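Malonyl CoA:acyl carrier protein malonyltransferase (PDB 1NM2) probably transfers the malonyl group of malonyl-CoA to holo acyl carrier protein, supplying malonyl-ACP for fatty acid biosynthesis. Local coordinates at residues L153-T159 and A171-Q177; L220-P225 and A239-L245. All blocks are in the same frame, centred on the assembly; numbering follows the deposited sequence.

Contact 1 of 2, residues L153-T159 and A171-Q177; sequences LERLGLT and AAGTMEQ
Leu-158 lays its two methyl branches over the start of the Gln-177 side chain, CD1 lying 3.3 Å from Gln-177 CB and CD2 a little farther from the same atom. The two side chains run alongside each other, pointing opposite ways, and the setting is the smaller, mixed-sheet subdomain: helix 146-155 runs into strand 159-165, which returns as the antiparallel hairpin partner 168-172 before helix 175-183 begins. The chain leaves the first helix through a Schellman motif. Gly-157 takes a positive phi, at which a beta carbon would press on the preceding carbonyl O, so glycine fits; its N bonds back to Glu-154 O and Leu-158 N to Leu-153 O. Immediately afterwards Thr-159 and Ala-172 form an antiparallel hydrogen-bonded pair; Thr-159 N gives a bond of 3.0 Å to Ala-172 O, nearly straight at 164°, and Ala-172 N returns one to Thr-159 O. Small residues suit this close approach of strand and helix end. Ala-171 CB meets Leu-153 CD2 at 4.0 Å, with Leu-141 of strand 136-143 touching both side chains, while Gly-173, where the chain turns its corner, lets Leu-158 CD1 come within 3.7 Å of its CA. Gln-177 has CG opposite its own carbonyl carbon (chi1 -55°) and an extended chain beyond, which carries the amide back across the helix start and beside the carbonyl of Gly-157. Thr-174 and Gln-177 thereby close a capping box at the N-terminus of helix 175-183. Its hydroxyl half, Gln-177 N to Thr-174 OG1, is less certain in position; in the other, Thr-174 N donates to Gln-177 OE1 over 3.0 Å, reaching that oxygen from 31° off the plane of the amide carbonyl.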
loop_
_atom_site.group_PDB
_atom_site.type_symbol
_atom_site.label_atom_id
_atom_site.label_comp_id
_atom_site.label_asym_id
_atom_site.label_seq_id
_atom_site.Cartn_x
_atom_site.Cartn_y
_atom_site.Cartn_z
ATOM N N LEU A 153 -3.949 22.226 -8.028
ATOM C CA LEU A 153 -2.608 21.663 -7.919
ATOM C C LEU A 153 -2.031 21.308 -9.289
ATOM O O LEU A 153 -0.849 21.535 -9.538
ATOM C CB LEU A 153 -2.607 20.433 -7.002
ATOM C CG LEU A 153 -3.344 19.173 -7.452
ATOM C CD1 LEU A 153 -2.409 18.307 -8.279
ATOM C CD2 LEU A 153 -3.827 18.407 -6.219
ATOM N N GLU A 154 -2.862 20.762 -10.178
ATOM C CA GLU A 154 -2.396 20.406 -11.513
ATOM C C GLU A 154 -2.015 21.654 -12.303
ATOM O O GLU A 154 -1.053 21.640 -13.079
ATOM C CB GLU A 154 -3.467 19.620 -12.275
ATOM C CG GLU A 154 -3.762 18.260 -11.668
ATOM C CD GLU A 154 -4.684 17.414 -12.524
ATOM O OE1 GLU A 154 -5.706 17.944 -13.016
ATOM O OE2 GLU A 154 -4.393 16.215 -12.695
ATOM N N ARG A 155 -2.771 22.730 -12.105
ATOM C CA ARG A 155 -2.479 23.981 -12.795
ATOM C C ARG A 155 -1.119 24.505 -12.352
ATOM O O ARG A 155 -0.434 25.196 -13.103
ATOM C CB ARG A 155 -3.540 25.033 -12.484
ATOM C CG ARG A 155 -4.583 25.225 -13.567
ATOM C CD ARG A 155 -5.405 26.460 -13.255
ATOM N NE ARG A 155 -4.539 27.623 -13.095
ATOM C CZ ARG A 155 -4.599 28.471 -12.073
ATOM N NH1 ARG A 155 -5.489 28.290 -11.107
ATOM N NH2 ARG A 155 -3.764 29.500 -12.016
ATOM N N LEU A 156 -0.742 24.184 -11.117
ATOM C CA LEU A 156 0.538 24.617 -10.581
ATOM C C LEU A 156 1.648 23.658 -10.986
ATOM O O LEU A 156 2.813 23.875 -10.659
ATOM C CB LEU A 156 0.478 24.734 -9.058
ATOM C CG LEU A 156 0.049 26.095 -8.500
ATOM C CD1 LEU A 156 -1.256 26.550 -9.148
ATOM C CD2 LEU A 156 -0.106 25.979 -6.986
ATOM N N GLY A 157 1.282 22.592 -11.696
ATOM C CA GLY A 157 2.285 21.650 -12.159
ATOM C C GLY A 157 2.423 20.371 -11.358
ATOM O O GLY A 157 3.262 19.530 -11.679
ATOM N N LEU A 158 1.604 20.219 -10.323
ATOM C CA LEU A 158 1.647 19.023 -9.490
ATOM C C LEU A 158 0.718 17.954 -10.061
ATOM O O LEU A 158 -0.085 18.228 -10.947
ATOM C CB LEU A 158 1.196 19.346 -8.061
ATOM C CG LEU A 158 1.941 20.361 -7.186
ATOM C CD1 LEU A 158 3.394 19.967 -7.077
ATOM C CD2 LEU A 158 1.792 21.759 -7.751
ATOM N N THR A 159 0.825 16.738 -9.543
ATOM C CA THR A 159 -0.040 15.661 -9.993
ATOM C C THR A 159 -0.749 15.090 -8.767
ATOM O O THR A 159 -0.198 15.086 -7.665
ATOM C CB THR A 159 0.757 14.527 -10.663
ATOM O OG1 THR A 159 1.454 13.787 -9.658
ATOM C CG2 THR A 159 1.763 15.086 -11.642
ATOM N N ALA A 171 -0.942 15.703 -3.138
ATOM C CA ALA A 171 -0.264 16.311 -4.279
ATOM C C ALA A 171 1.204 15.903 -4.271
ATOM O O ALA A 171 1.777 15.665 -3.211
ATOM C CB ALA A 171 -0.386 17.833 -4.215
ATOM N N ALA A 172 1.806 15.825 -5.454
ATOM C CA ALA A 172 3.204 15.447 -5.578
ATOM C C ALA A 172 3.861 16.175 -6.742
ATOM O O ALA A 172 3.238 16.414 -7.777
ATOM C CB ALA A 172 3.326 13.939 -5.770
ATOM N N GLY A 173 5.127 16.524 -6.560
ATOM C CA GLY A 173 5.869 17.220 -7.593
ATOM C C GLY A 173 7.190 17.689 -7.017
ATOM O O GLY A 173 7.680 17.112 -6.038
ATOM N N THR A 174 7.771 18.726 -7.615
ATOM C CA THR A 174 9.039 19.254 -7.133
ATOM C C THR A 174 8.808 20.041 -5.849
ATOM O O THR A 174 7.688 20.469 -5.564
ATOM C CB THR A 174 9.707 20.192 -8.175
ATOM O OG1 THR A 174 8.900 21.360 -8.363
ATOM C CG2 THR A 174 9.868 19.480 -9.509
ATOM N N MET A 175 9.867 20.228 -5.072
ATOM C CA MET A 175 9.753 20.974 -3.830
ATOM C C MET A 175 9.325 22.420 -4.100
ATOM O O MET A 175 8.608 23.010 -3.301
ATOM C CB MET A 175 11.080 20.935 -3.063
ATOM C CG MET A 175 11.432 19.541 -2.545
ATOM S SD MET A 175 10.106 18.827 -1.528
ATOM C CE MET A 175 10.529 19.503 0.083
ATOM N N GLU A 176 9.750 22.985 -5.227
ATOM C CA GLU A 176 9.364 24.356 -5.568
ATOM C C GLU A 176 7.854 24.439 -5.782
ATOM O O GLU A 176 7.197 25.356 -5.291
ATOM C CB GLU A 176 10.065 24.825 -6.843
ATOM C CG GLU A 176 11.575 24.892 -6.760
ATOM C CD GLU A 176 12.181 25.588 -7.963
ATOM O OE1 GLU A 176 11.821 25.226 -9.104
ATOM O OE2 GLU A 176 13.017 26.497 -7.767
ATOM N N GLN A 177 7.310 23.478 -6.521
ATOM C CA GLN A 177 5.879 23.448 -6.789
ATOM C C GLN A 177 5.102 23.201 -5.500
ATOM O O GLN A 177 4.081 23.845 -5.247
ATOM C CB GLN A 177 5.557 22.356 -7.818
ATOM C CG GLN A 177 6.343 22.494 -9.116
ATOM C CD GLN A 177 6.174 21.308 -10.060
ATOM O OE1 GLN A 177 6.142 20.149 -9.635
ATOM N NE2 GLN A 177 6.092 21.595 -11.351
#

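Contact 2 of 2, residues L220-P225 and A239-L245; sequences LTPADP and ASGTEVL
Asp-224 reaches over the start of helix 241-251 and accepts the backbone N-H of Gly-241 with OD2, a nearly straight bond of 2.9 Å. With chi1 at -76°, CG stands beside the aspartate's own N and opposite its carbonyl carbon, which swings the carboxylate toward the helix. The donor meets OD2 on the anti side, 29° out of the carboxylate plane. An acidic group suits this place, since the N-terminal end of a helix should favour its negative charge. Glycine suits position 241: Ala-223 O comes to 3.3 Å from its CA in a CA-H...O contact, so close that a beta carbon would collide with the loop. The rings of two prolines, rigid and without an N-H to satisfy, flank this point. Pro-225 sets CD 3.2 Å from Ala-239 O, whereas Pro-222 lays CB against Gly-241 O and points CG at Leu-245 CD2, 3.8 Å away. Leu-245 turns CG anti to its N (chi1 -179°), carrying CD2 to the proline ring, which it crosses at about a right angle; its other branch, CD1, faces Leu-220 CD1 at 4.3 Å. Leu-119 of helix 113-132 touches both leucines and extends the apolar patch. Just ahead of the helix, Ser-240 is the N-cap. Its OG accepts the hydroxyl of Thr-242, OG1, at 2.9 Å, together with weak bonds from Thr-242 N and Glu-243 N; Thr-242 also has CG2 near Pro-222 CG. The arrangement is that of a serine N-cap, with an aspartate from a separate loop binding the first N-H of the helix, here in the larger, alpha/beta-hydrolase-like part of the acyltransferase fold.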
loop_
_atom_site.group_PDB
_atom_site.type_symbol
_atom_site.label_atom_id
_atom_site.label_comp_id
_atom_site.label_asym_id
_atom_site.label_seq_id
_atom_site.Cartn_x
_atom_site.Cartn_y
_atom_site.Cartn_z
ATOM N N LEU A 220 10.356 -13.012 -12.738
ATOM C CA LEU A 220 9.111 -13.560 -12.222
ATOM C C LEU A 220 8.217 -14.156 -13.297
ATOM O O LEU A 220 8.286 -13.785 -14.470
ATOM C CB LEU A 220 8.326 -12.472 -11.482
ATOM C CG LEU A 220 9.054 -11.733 -10.358
ATOM C CD1 LEU A 220 8.145 -10.660 -9.782
ATOM C CD2 LEU A 220 9.472 -12.724 -9.280
ATOM N N THR A 221 7.381 -15.093 -12.871
ATOM C CA THR A 221 6.414 -15.743 -13.739
ATOM C C THR A 221 5.131 -15.699 -12.921
ATOM O O THR A 221 4.862 -16.592 -12.118
ATOM C CB THR A 221 6.791 -17.207 -14.020
ATOM O OG1 THR A 221 8.082 -17.258 -14.639
ATOM C CG2 THR A 221 5.772 -17.844 -14.952
ATOM N N PRO A 222 4.332 -14.634 -13.098
ATOM C CA PRO A 222 3.069 -14.439 -12.383
ATOM C C PRO A 222 1.952 -15.378 -12.810
ATOM O O PRO A 222 1.796 -15.679 -13.992
ATOM C CB PRO A 222 2.734 -12.986 -12.687
ATOM C CG PRO A 222 3.217 -12.840 -14.085
ATOM C CD PRO A 222 4.574 -13.517 -14.028
ATOM N N ALA A 223 1.177 -15.841 -11.837
ATOM C CA ALA A 223 0.052 -16.715 -12.123
ATOM C C ALA A 223 -1.216 -15.863 -12.135
ATOM O O ALA A 223 -1.237 -14.761 -11.582
ATOM C CB ALA A 223 -0.061 -17.796 -11.057
ATOM N N ASP A 224 -2.262 -16.362 -12.780
ATOM C CA ASP A 224 -3.525 -15.645 -12.818
ATOM C C ASP A 224 -4.084 -15.596 -11.402
ATOM O O ASP A 224 -3.953 -16.550 -10.643
ATOM C CB ASP A 224 -4.513 -16.352 -13.752
ATOM C CG ASP A 224 -4.197 -16.109 -15.216
ATOM O OD1 ASP A 224 -4.818 -16.762 -16.080
ATOM O OD2 ASP A 224 -3.331 -15.255 -15.501
ATOM N N PRO A 225 -4.701 -14.471 -11.021
ATOM C CA PRO A 225 -5.260 -14.360 -9.671
ATOM C C PRO A 225 -6.360 -15.389 -9.408
ATOM O O PRO A 225 -7.225 -15.610 -10.254
ATOM C CB PRO A 225 -5.781 -12.922 -9.631
ATOM C CG PRO A 225 -6.127 -12.644 -11.067
ATOM C CD PRO A 225 -4.965 -13.256 -11.811
ATOM N N ALA A 239 -8.019 -9.792 -14.329
ATOM C CA ALA A 239 -8.071 -11.249 -14.404
ATOM C C ALA A 239 -6.770 -11.933 -14.814
ATOM O O ALA A 239 -6.579 -13.115 -14.539
ATOM C CB ALA A 239 -9.196 -11.673 -15.351
ATOM N N SER A 240 -5.875 -11.187 -15.452
ATOM C CA SER A 240 -4.602 -11.729 -15.926
ATOM C C SER A 240 -3.407 -11.477 -15.011
ATOM O O SER A 240 -3.186 -10.350 -14.568
ATOM C CB SER A 240 -4.296 -11.161 -17.316
ATOM O OG SER A 240 -2.953 -11.395 -17.683
ATOM N N GLY A 241 -2.628 -12.530 -14.758
ATOM C CA GLY A 241 -1.454 -12.418 -13.911
ATOM C C GLY A 241 -0.384 -11.492 -14.474
ATOM O O GLY A 241 0.269 -10.762 -13.722
ATOM N N THR A 242 -0.186 -11.524 -15.789
ATOM C CA THR A 242 0.802 -10.656 -16.421
ATOM C C THR A 242 0.312 -9.205 -16.379
ATOM O O THR A 242 1.114 -8.284 -16.214
ATOM C CB THR A 242 1.078 -11.068 -17.893
ATOM O OG1 THR A 242 -0.162 -11.188 -18.600
ATOM C CG2 THR A 242 1.822 -12.391 -17.947
ATOM N N GLU A 243 -0.998 -8.999 -16.517
ATOM C CA GLU A 243 -1.542 -7.643 -16.455
ATOM C C GLU A 243 -1.434 -7.113 -15.025
ATOM O O GLU A 243 -1.247 -5.909 -14.808
ATOM C CB GLU A 243 -2.999 -7.607 -16.944
ATOM C CG GLU A 243 -3.122 -7.736 -18.464
ATOM C CD GLU A 243 -4.547 -7.584 -18.977
ATOM O OE1 GLU A 243 -4.732 -7.548 -20.214
ATOM O OE2 GLU A 243 -5.482 -7.501 -18.154
ATOM N N VAL A 244 -1.538 -8.013 -14.047
ATOM C CA VAL A 244 -1.407 -7.622 -12.649
ATOM C C VAL A 244 0.023 -7.124 -12.429
ATOM O O VAL A 244 0.246 -6.047 -11.872
ATOM C CB VAL A 244 -1.669 -8.816 -11.691
ATOM C CG1 VAL A 244 -1.155 -8.483 -10.288
ATOM C CG2 VAL A 244 -3.167 -9.124 -11.634
ATOM N N LEU A 245 0.990 -7.917 -12.878
ATOM C CA LEU A 245 2.395 -7.563 -12.738
ATOM C C LEU A 245 2.767 -6.286 -13.494
ATOM O O LEU A 245 3.505 -5.440 -12.973
ATOM C CB LEU A 245 3.277 -8.724 -13.208
ATOM C CG LEU A 245 4.795 -8.529 -13.102
ATOM C CD1 LEU A 245 5.179 -8.154 -11.681
ATOM C CD2 LEU A 245 5.500 -9.800 -13.525
#

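How the contacts relate
Contact 1 closes before contact 2 opens along the chain, and both fall within the one acyl transferase domain. Their centres lie 33 Å apart and their nearest atoms about 20 Å, so they do not touch. Contact 1 belongs to the mixed sheet containing strands 136-143, 159-165, 168-172 and 189-194, together with helices 146-155 and 175-183, which are joined to its strands. Contact 2 joins the loop after helix 207-217 to the start of helix 241-251, beside the part of the chain that carries the parallel sheet with strand 228-229 at one edge. The two contacts therefore lie one in each portion of the acyltransferase, each bringing a helix start against a neighbouring segment.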